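Local structure of coenzyme F420-dependent N(5),N(10)-methenyltetrahydromethanopterin reductase-related protein (Desulfurobacterium thermolithotrophum DSM 11699, 6HUY) at residues A[78-83]-A[104-109]; A[111-116]-A[138-143]. The protein binds an iron-guanylylpyridinol cofactor and 5,10-methenyltetrahydrofolate, and is related to the H2-forming methylenetetrahydromethanopterin dehydrogenases, though its own reaction can only be inferred. One frame throughout, in Å; residues are numbered along the deposited sequence.

Entering from the N-terminal side, the chain leaves helix 75-79 through 78-83, runs along strand 84-87 and helix 95-103, and comes back in 104-109, where contact 1 closes the first excursion. Contact 2 then opens at 111-116, which holds strand 112-115, and closes at 138-143 after helices 121-127 and 129-134. The two loops follow in series, neither nested nor crossed. They adjoin in space: Glu-83 O and Val-112 N, 3.0 Å apart, probably hydrogen-bond, and Leu-107 packs on Ile-113. Together they tie the later part of the Rossmann-like parallel sheet, strands 84-87, 112-115 and 141-144, to the turns that feed it.

Contact 1. Residues A[78-83]-A[104-109]; sequences AAKEAE and LPYLVE
The side chain of Leu-107 meets Ala-79 and Ala-82 through one methyl, CD2. This CD2 lies 3.8 Å from Ala-79 CB and 4.1 Å from Ala-82 CB, and it also rests near the carbonyl oxygens of both alanines. The CB of Leu-107 points away from 78-83, but with CG anti to the carbonyl carbon (chi1 -73°) the branched end swings back to the alanines. Alanine suits both places, because a short methyl lets the two backbones come close. Val-108 works on the backbone itself: its CG2 sits 3.3 Å from Lys-80 O and 3.7 Å from Glu-81 CA, a compact branched side chain laid against the turn.

No hydrogen bond joins the segments. The nearest polar approach is a CA-H...O contact, Lys-80 CA to Tyr-106 O at 3.3 Å with an angle of 159° at the hydrogen. Beyond it the extended Lys-80 chain and the Tyr-106 side chain run side by side, pointing the same way, at the exposed side of the contact, Lys-80 CE reaching Tyr-106 CD1 at 4.1 Å. The lysine ammonium group forms a salt bridge with Glu-77, a long flexible chain serving both jobs.

The surface being met is held in shape by a type I beta turn, with Ala-82 N bonded to Ala-79 O at 3.0 Å, that carries the chain out of helix 75-79. Glu-81 of this turn is salt-bridged to Arg-2, while Leu-107 O accepts from Arg-137. The contact thus joins the turn between helix 75-79 and strand 84-87 to the loop between helix 95-103 and strand 112-115, with Ala-79 and Ala-82 touching strand 2-6.

Contact 2. Residues A[111-116]-A[138-143]; sequences AVICTT and EDIGFS. With FE9 (iron-guanylyl pyridinol cofactor), chain E.
Ile-140 holds CG2 anti to its backbone N (chi1 -66°), while Ile-113 has CG1 anti to the carbonyl carbon (chi1 -63°) and sends CD1 to meet that methyl at 3.9 Å as the two side chains cross obliquely. A second bend in Ile-140 (chi2 -71°) carries its CD1 onto Ala-111 CB, also at 3.9 Å. Cut back to an alanine, Ile-140 is likely to lose its CD1 packing on Ala-111 CB and its CG2 packing on Ile-113 CD1, opening a gap there. On the same side as Ile-113, the Phe-142 side chain runs beside it, pointing the same way, its CE2 4.0 Å from Ile-113 CD1.

Strands 112-115 and 141-144 are parallel neighbours in the Rossmann-like sheet, joined by a ladder that alternates across the gap. Gly-141 N donates to Ala-111 O at 2.8 Å in the carbonyl plane; Ile-113 N reaches Gly-141 O from above the plane of Gly-141's own carbonyl. Ser-143 N to Ile-113 O (3.0 Å) and Thr-115 N to Ser-143 O (3.2 Å) complete it. A CB at Gly-141 would probably crowd Val-112 CG2, consistent with glycine here. Ser-143, on the face shared with Val-112 and Cys-114, sends its hydroxyl to Ala-162 O. Beyond the strand, Thr-116 OG1 bonds Leu-87 O and lies 3.2 Å from C7 of the iron-guanylylpyridinol cofactor.

Contact 1. Residues A[78-83]-A[104-109]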
loop_
_atom_site.group_PDB
_atom_site.type_symbol
_atom_site.label_atom_id
_atom_site.label_comp_id
_atom_site.label_asym_id
_atom_site.label_seq_id
_atom_site.Cartn_x
_atom_site.Cartn_y
_atom_site.Cartn_z
ATOM N N ALA A 78 -11.674 -17.635 35.417
ATOM C CA ALA A 78 -10.757 -18.281 34.486
ATOM C C ALA A 78 -9.441 -17.538 34.358
ATOM O O ALA A 78 -8.443 -18.141 33.955
ATOM C CB ALA A 78 -11.399 -18.384 33.104
ATOM N N ALA A 79 -9.404 -16.263 34.729
ATOM C CA ALA A 79 -8.189 -15.467 34.609
ATOM C C ALA A 79 -7.282 -15.581 35.824
ATOM O O ALA A 79 -6.074 -15.363 35.703
ATOM C CB ALA A 79 -8.549 -13.995 34.407
ATOM N N LYS A 80 -7.852 -15.910 36.992
ATOM C CA LYS A 80 -7.140 -15.792 38.263
ATOM C C LYS A 80 -5.813 -16.549 38.283
ATOM O O LYS A 80 -4.916 -16.205 39.064
ATOM C CB LYS A 80 -8.049 -16.261 39.402
ATOM C CG LYS A 80 -9.115 -15.228 39.772
ATOM C CD LYS A 80 -9.969 -15.667 40.952
ATOM C CE LYS A 80 -11.015 -14.611 41.298
ATOM N NZ LYS A 80 -11.833 -14.970 42.488
ATOM N N GLU A 81 -5.672 -17.604 37.480
ATOM C CA GLU A 81 -4.434 -18.373 37.455
ATOM C C GLU A 81 -3.780 -18.405 36.078
ATOM O O GLU A 81 -2.791 -19.119 35.890
ATOM C CB GLU A 81 -4.700 -19.798 37.946
ATOM C CG GLU A 81 -4.367 -20.029 39.426
ATOM C CD GLU A 81 -4.617 -21.468 39.865
ATOM O OE1 GLU A 81 -3.804 -22.349 39.514
ATOM O OE2 GLU A 81 -5.629 -21.723 40.557
ATOM N N ALA A 82 -4.274 -17.632 35.120
ATOM C CA ALA A 82 -3.834 -17.773 33.739
ATOM C C ALA A 82 -2.528 -17.019 33.500
ATOM O O ALA A 82 -2.486 -15.790 33.609
ATOM C CB ALA A 82 -4.930 -17.275 32.797
ATOM N N GLU A 83 -1.481 -17.754 33.108
ATOM C CA GLU A 83 -0.240 -17.132 32.654
ATOM C C GLU A 83 -0.389 -16.563 31.253
ATOM O O GLU A 83 0.280 -15.585 30.902
ATOM C CB GLU A 83 0.907 -18.148 32.621
ATOM C CG GLU A 83 1.338 -18.741 33.936
ATOM C CD GLU A 83 2.372 -19.827 33.732
ATOM O OE1 GLU A 83 2.190 -20.946 34.266
ATOM O OE2 GLU A 83 3.362 -19.568 33.012
ATOM N N LEU A 104 -8.174 -7.948 33.432
ATOM C CA LEU A 104 -6.864 -7.338 33.656
ATOM C C LEU A 104 -6.441 -7.340 35.117
ATOM O O LEU A 104 -5.302 -7.739 35.406
ATOM C CB LEU A 104 -6.880 -5.906 33.102
ATOM C CG LEU A 104 -5.526 -5.220 33.001
ATOM C CD1 LEU A 104 -4.610 -5.967 32.014
ATOM C CD2 LEU A 104 -5.727 -3.783 32.593
ATOM N N PRO A 105 -7.277 -6.929 36.075
ATOM C CA PRO A 105 -6.824 -6.927 37.472
ATOM C C PRO A 105 -6.704 -8.312 38.099
ATOM O O PRO A 105 -6.064 -8.425 39.151
ATOM C CB PRO A 105 -7.887 -6.078 38.180
ATOM C CG PRO A 105 -9.087 -6.166 37.325
ATOM C CD PRO A 105 -8.634 -6.365 35.930
ATOM N N TYR A 106 -7.254 -9.365 37.476
ATOM C CA TYR A 106 -7.257 -10.714 38.039
ATOM C C TYR A 106 -6.182 -11.627 37.460
ATOM O O TYR A 106 -5.959 -12.710 38.003
ATOM C CB TYR A 106 -8.619 -11.383 37.813
ATOM C CG TYR A 106 -9.788 -10.681 38.472
ATOM C CD1 TYR A 106 -10.145 -10.951 39.797
ATOM C CD2 TYR A 106 -10.538 -9.748 37.766
ATOM C CE1 TYR A 106 -11.217 -10.303 40.388
ATOM C CE2 TYR A 106 -11.596 -9.099 38.346
ATOM C CZ TYR A 106 -11.938 -9.373 39.649
ATOM O OH TYR A 106 -13.007 -8.704 40.192
ATOM N N LEU A 107 -5.550 -11.258 36.351
ATOM C CA LEU A 107 -4.511 -12.101 35.774
ATOM C C LEU A 107 -3.316 -12.211 36.720
ATOM O O LEU A 107 -3.038 -11.312 37.515
ATOM C CB LEU A 107 -4.072 -11.541 34.416
ATOM C CG LEU A 107 -5.080 -11.719 33.280
ATOM C CD1 LEU A 107 -4.719 -10.824 32.116
ATOM C CD2 LEU A 107 -5.144 -13.181 32.841
ATOM N N VAL A 108 -2.609 -13.341 36.619
ATOM C CA VAL A 108 -1.425 -13.586 37.435
ATOM C C VAL A 108 -0.324 -12.591 37.085
ATOM O O VAL A 108 -0.303 -11.991 36.004
ATOM C CB VAL A 108 -0.952 -15.037 37.246
ATOM C CG1 VAL A 108 0.540 -15.204 37.515
ATOM C CG2 VAL A 108 -1.737 -15.950 38.153
ATOM N N GLU A 109 0.594 -12.392 38.030
ATOM C CA GLU A 109 1.723 -11.504 37.792
ATOM C C GLU A 109 2.499 -11.966 36.566
ATOM O O GLU A 109 2.797 -13.152 36.416
ATOM C CB GLU A 109 2.633 -11.469 39.022
ATOM C CG GLU A 109 3.658 -10.333 39.031
ATOM C CD GLU A 109 3.033 -8.965 39.279
ATOM O OE1 GLU A 109 1.826 -8.909 39.605
ATOM O OE2 GLU A 109 3.752 -7.944 39.166
#

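Contact 2. Residues A[111-116]-A[138-143]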
loop_
_atom_site.group_PDB
_atom_site.type_symbol
_atom_site.label_atom_id
_atom_site.label_comp_id
_atom_site.label_asym_id
_atom_site.label_seq_id
_atom_site.Cartn_x
_atom_site.Cartn_y
_atom_site.Cartn_z
ATOM N N ALA A 111 1.545 -12.126 33.547
ATOM C CA ALA A 111 0.739 -12.801 32.543
ATOM C C ALA A 111 0.786 -12.031 31.226
ATOM O O ALA A 111 1.086 -10.836 31.186
ATOM C CB ALA A 111 -0.708 -12.929 33.025
ATOM N N VAL A 112 0.462 -12.726 30.140
ATOM C CA VAL A 112 0.456 -12.136 28.809
ATOM C C VAL A 112 -0.933 -12.322 28.205
ATOM O O VAL A 112 -1.462 -13.443 28.170
ATOM C CB VAL A 112 1.548 -12.750 27.909
ATOM C CG1 VAL A 112 1.321 -14.248 27.695
ATOM C CG2 VAL A 112 1.638 -11.996 26.569
ATOM N N ILE A 113 -1.513 -11.216 27.734
ATOM C CA ILE A 113 -2.787 -11.204 27.019
ATOM C C ILE A 113 -2.488 -11.258 25.527
ATOM O O ILE A 113 -1.669 -10.482 25.019
ATOM C CB ILE A 113 -3.609 -9.948 27.363
ATOM C CG1 ILE A 113 -3.966 -9.929 28.852
ATOM C CG2 ILE A 113 -4.872 -9.870 26.499
ATOM C CD1 ILE A 113 -4.707 -8.666 29.289
ATOM N N CYS A 114 -3.156 -12.167 24.823
ATOM C CA CYS A 114 -2.944 -12.373 23.396
ATOM C C CYS A 114 -4.260 -12.221 22.653
ATOM O O CYS A 114 -5.269 -12.824 23.036
ATOM C CB CYS A 114 -2.365 -13.760 23.108
ATOM S SG CYS A 114 -0.826 -14.088 23.945
ATOM N N THR A 115 -4.239 -11.442 21.579
ATOM C CA THR A 115 -5.386 -11.351 20.696
ATOM C C THR A 115 -5.178 -12.300 19.530
ATOM O O THR A 115 -4.080 -12.818 19.298
ATOM C CB THR A 115 -5.599 -9.925 20.188
ATOM O OG1 THR A 115 -4.449 -9.515 19.437
ATOM C CG2 THR A 115 -5.820 -8.972 21.360
ATOM N N THR A 116 -6.270 -12.541 18.810
ATOM C CA THR A 116 -6.264 -13.326 17.583
ATOM C C THR A 116 -6.636 -12.386 16.431
ATOM O O THR A 116 -6.403 -11.178 16.529
ATOM C CB THR A 116 -7.227 -14.518 17.703
ATOM O OG1 THR A 116 -8.527 -14.059 18.081
ATOM C CG2 THR A 116 -6.747 -15.513 18.749
ATOM N N GLU A 138 1.381 -2.894 34.992
ATOM C CA GLU A 138 2.455 -2.692 34.025
ATOM C C GLU A 138 3.249 -3.962 33.760
ATOM O O GLU A 138 4.053 -3.989 32.822
ATOM C CB GLU A 138 3.407 -1.591 34.502
ATOM C CG GLU A 138 2.810 -0.194 34.473
ATOM C CD GLU A 138 2.021 0.172 35.720
ATOM O OE1 GLU A 138 1.909 -0.665 36.649
ATOM O OE2 GLU A 138 1.502 1.315 35.758
ATOM N N ASP A 139 3.052 -5.003 34.564
ATOM C CA ASP A 139 3.696 -6.291 34.348
ATOM C C ASP A 139 3.025 -7.104 33.253
ATOM O O ASP A 139 3.630 -8.054 32.746
ATOM C CB ASP A 139 3.686 -7.094 35.654
ATOM C CG ASP A 139 2.278 -7.415 36.132
ATOM O OD1 ASP A 139 1.502 -6.473 36.418
ATOM O OD2 ASP A 139 1.946 -8.614 36.213
ATOM N N ILE A 140 1.776 -6.787 32.915
ATOM C CA ILE A 140 1.038 -7.590 31.954
ATOM C C ILE A 140 1.614 -7.369 30.563
ATOM O O ILE A 140 1.844 -6.230 30.138
ATOM C CB ILE A 140 -0.459 -7.242 31.994
ATOM C CG1 ILE A 140 -1.096 -7.637 33.341
ATOM C CG2 ILE A 140 -1.200 -7.912 30.823
ATOM C CD1 ILE A 140 -1.236 -9.116 33.540
ATOM N N GLY A 141 1.854 -8.463 29.852
ATOM C CA GLY A 141 2.302 -8.382 28.486
ATOM C C GLY A 141 1.157 -8.433 27.480
ATOM O O GLY A 141 0.045 -8.872 27.790
ATOM N N PHE A 142 1.470 -7.995 26.259
ATOM C CA PHE A 142 0.496 -7.905 25.176
ATOM C C PHE A 142 1.159 -8.426 23.912
ATOM O O PHE A 142 2.152 -7.853 23.457
ATOM C CB PHE A 142 -0.002 -6.457 24.989
ATOM C CG PHE A 142 -0.894 -5.985 26.113
ATOM C CD1 PHE A 142 -0.355 -5.389 27.249
ATOM C CD2 PHE A 142 -2.266 -6.184 26.059
ATOM C CE1 PHE A 142 -1.174 -4.986 28.294
ATOM C CE2 PHE A 142 -3.086 -5.779 27.103
ATOM C CZ PHE A 142 -2.537 -5.181 28.219
ATOM N N SER A 143 0.625 -9.524 23.368
ATOM C CA SER A 143 1.126 -10.126 22.137
ATOM C C SER A 143 -0.020 -10.825 21.400
ATOM O O SER A 143 -1.179 -10.419 21.536
ATOM C CB SER A 143 2.265 -11.098 22.450
ATOM O OG SER A 143 2.865 -11.595 21.263
HETATM O O2 FE9 E . -12.980 -16.176 11.874
HETATM FE FE FE9 E . -10.000 -16.034 12.802
HETATM C C1F FE9 E . -10.016 -17.835 13.024
HETATM O O1F FE9 E . -10.120 -18.933 13.190
HETATM C C2F FE9 E . -8.371 -16.218 12.026
HETATM O O2F FE9 E . -7.372 -16.428 11.516
HETATM C C8 FE9 E . -9.229 -15.783 14.497
HETATM O O18 FE9 E . -8.023 -15.837 14.687
HETATM C C7 FE9 E . -10.147 -15.502 15.662
HETATM C C6 FE9 E . -11.553 -15.577 15.086
HETATM N N1 FE9 E . -11.710 -15.881 13.718
HETATM C C5 FE9 E . -12.747 -15.382 15.948
HETATM C C5M FE9 E . -12.594 -15.094 17.424
HETATM C C4 FE9 E . -14.086 -15.469 15.325
HETATM C C3 FE9 E . -14.190 -15.740 13.875
HETATM C C3M FE9 E . -15.559 -15.834 13.251
HETATM C C2 FE9 E . -12.966 -16.063 13.112
HETATM O O3P FE9 E . -15.216 -15.278 16.068
HETATM P P1 FE9 E . -16.108 -16.483 16.657
HETATM O O1P FE9 E . -15.845 -17.718 15.897
HETATM O O2P FE9 E . -17.640 -16.026 16.581
HETATM O "O5'" FE9 E . -15.657 -16.628 18.188
HETATM C "C5'" FE9 E . -15.987 -15.628 19.141
HETATM C "C4'" FE9 E . -16.280 -16.354 20.440
HETATM O "O4'" FE9 E . -16.272 -15.439 21.537
HETATM C "C1'" FE9 E . -17.276 -15.867 22.444
HETATM C "C2'" FE9 E . -18.407 -16.376 21.558
HETATM O "O2'" FE9 E . -19.227 -17.312 22.267
HETATM C "C3'" FE9 E . -17.652 -17.025 20.411
HETATM O "O3'" FE9 E . -17.497 -18.429 20.625
HETATM N N9A FE9 E . -17.723 -14.804 23.376
HETATM C C4A FE9 E . -17.223 -14.626 24.597
HETATM N N3A FE9 E . -16.255 -15.236 25.317
HETATM C C2A FE9 E . -15.958 -14.813 26.569
HETATM N N2A FE9 E . -14.981 -15.465 27.244
HETATM N N1A FE9 E . -16.592 -13.784 27.172
HETATM C C6A FE9 E . -17.579 -13.098 26.574
HETATM O O6A FE9 E . -18.148 -12.136 27.145
HETATM C C5A FE9 E . -17.954 -13.496 25.191
HETATM N N7A FE9 E . -18.845 -13.090 24.265
HETATM C C8A FE9 E . -18.696 -13.894 23.174
#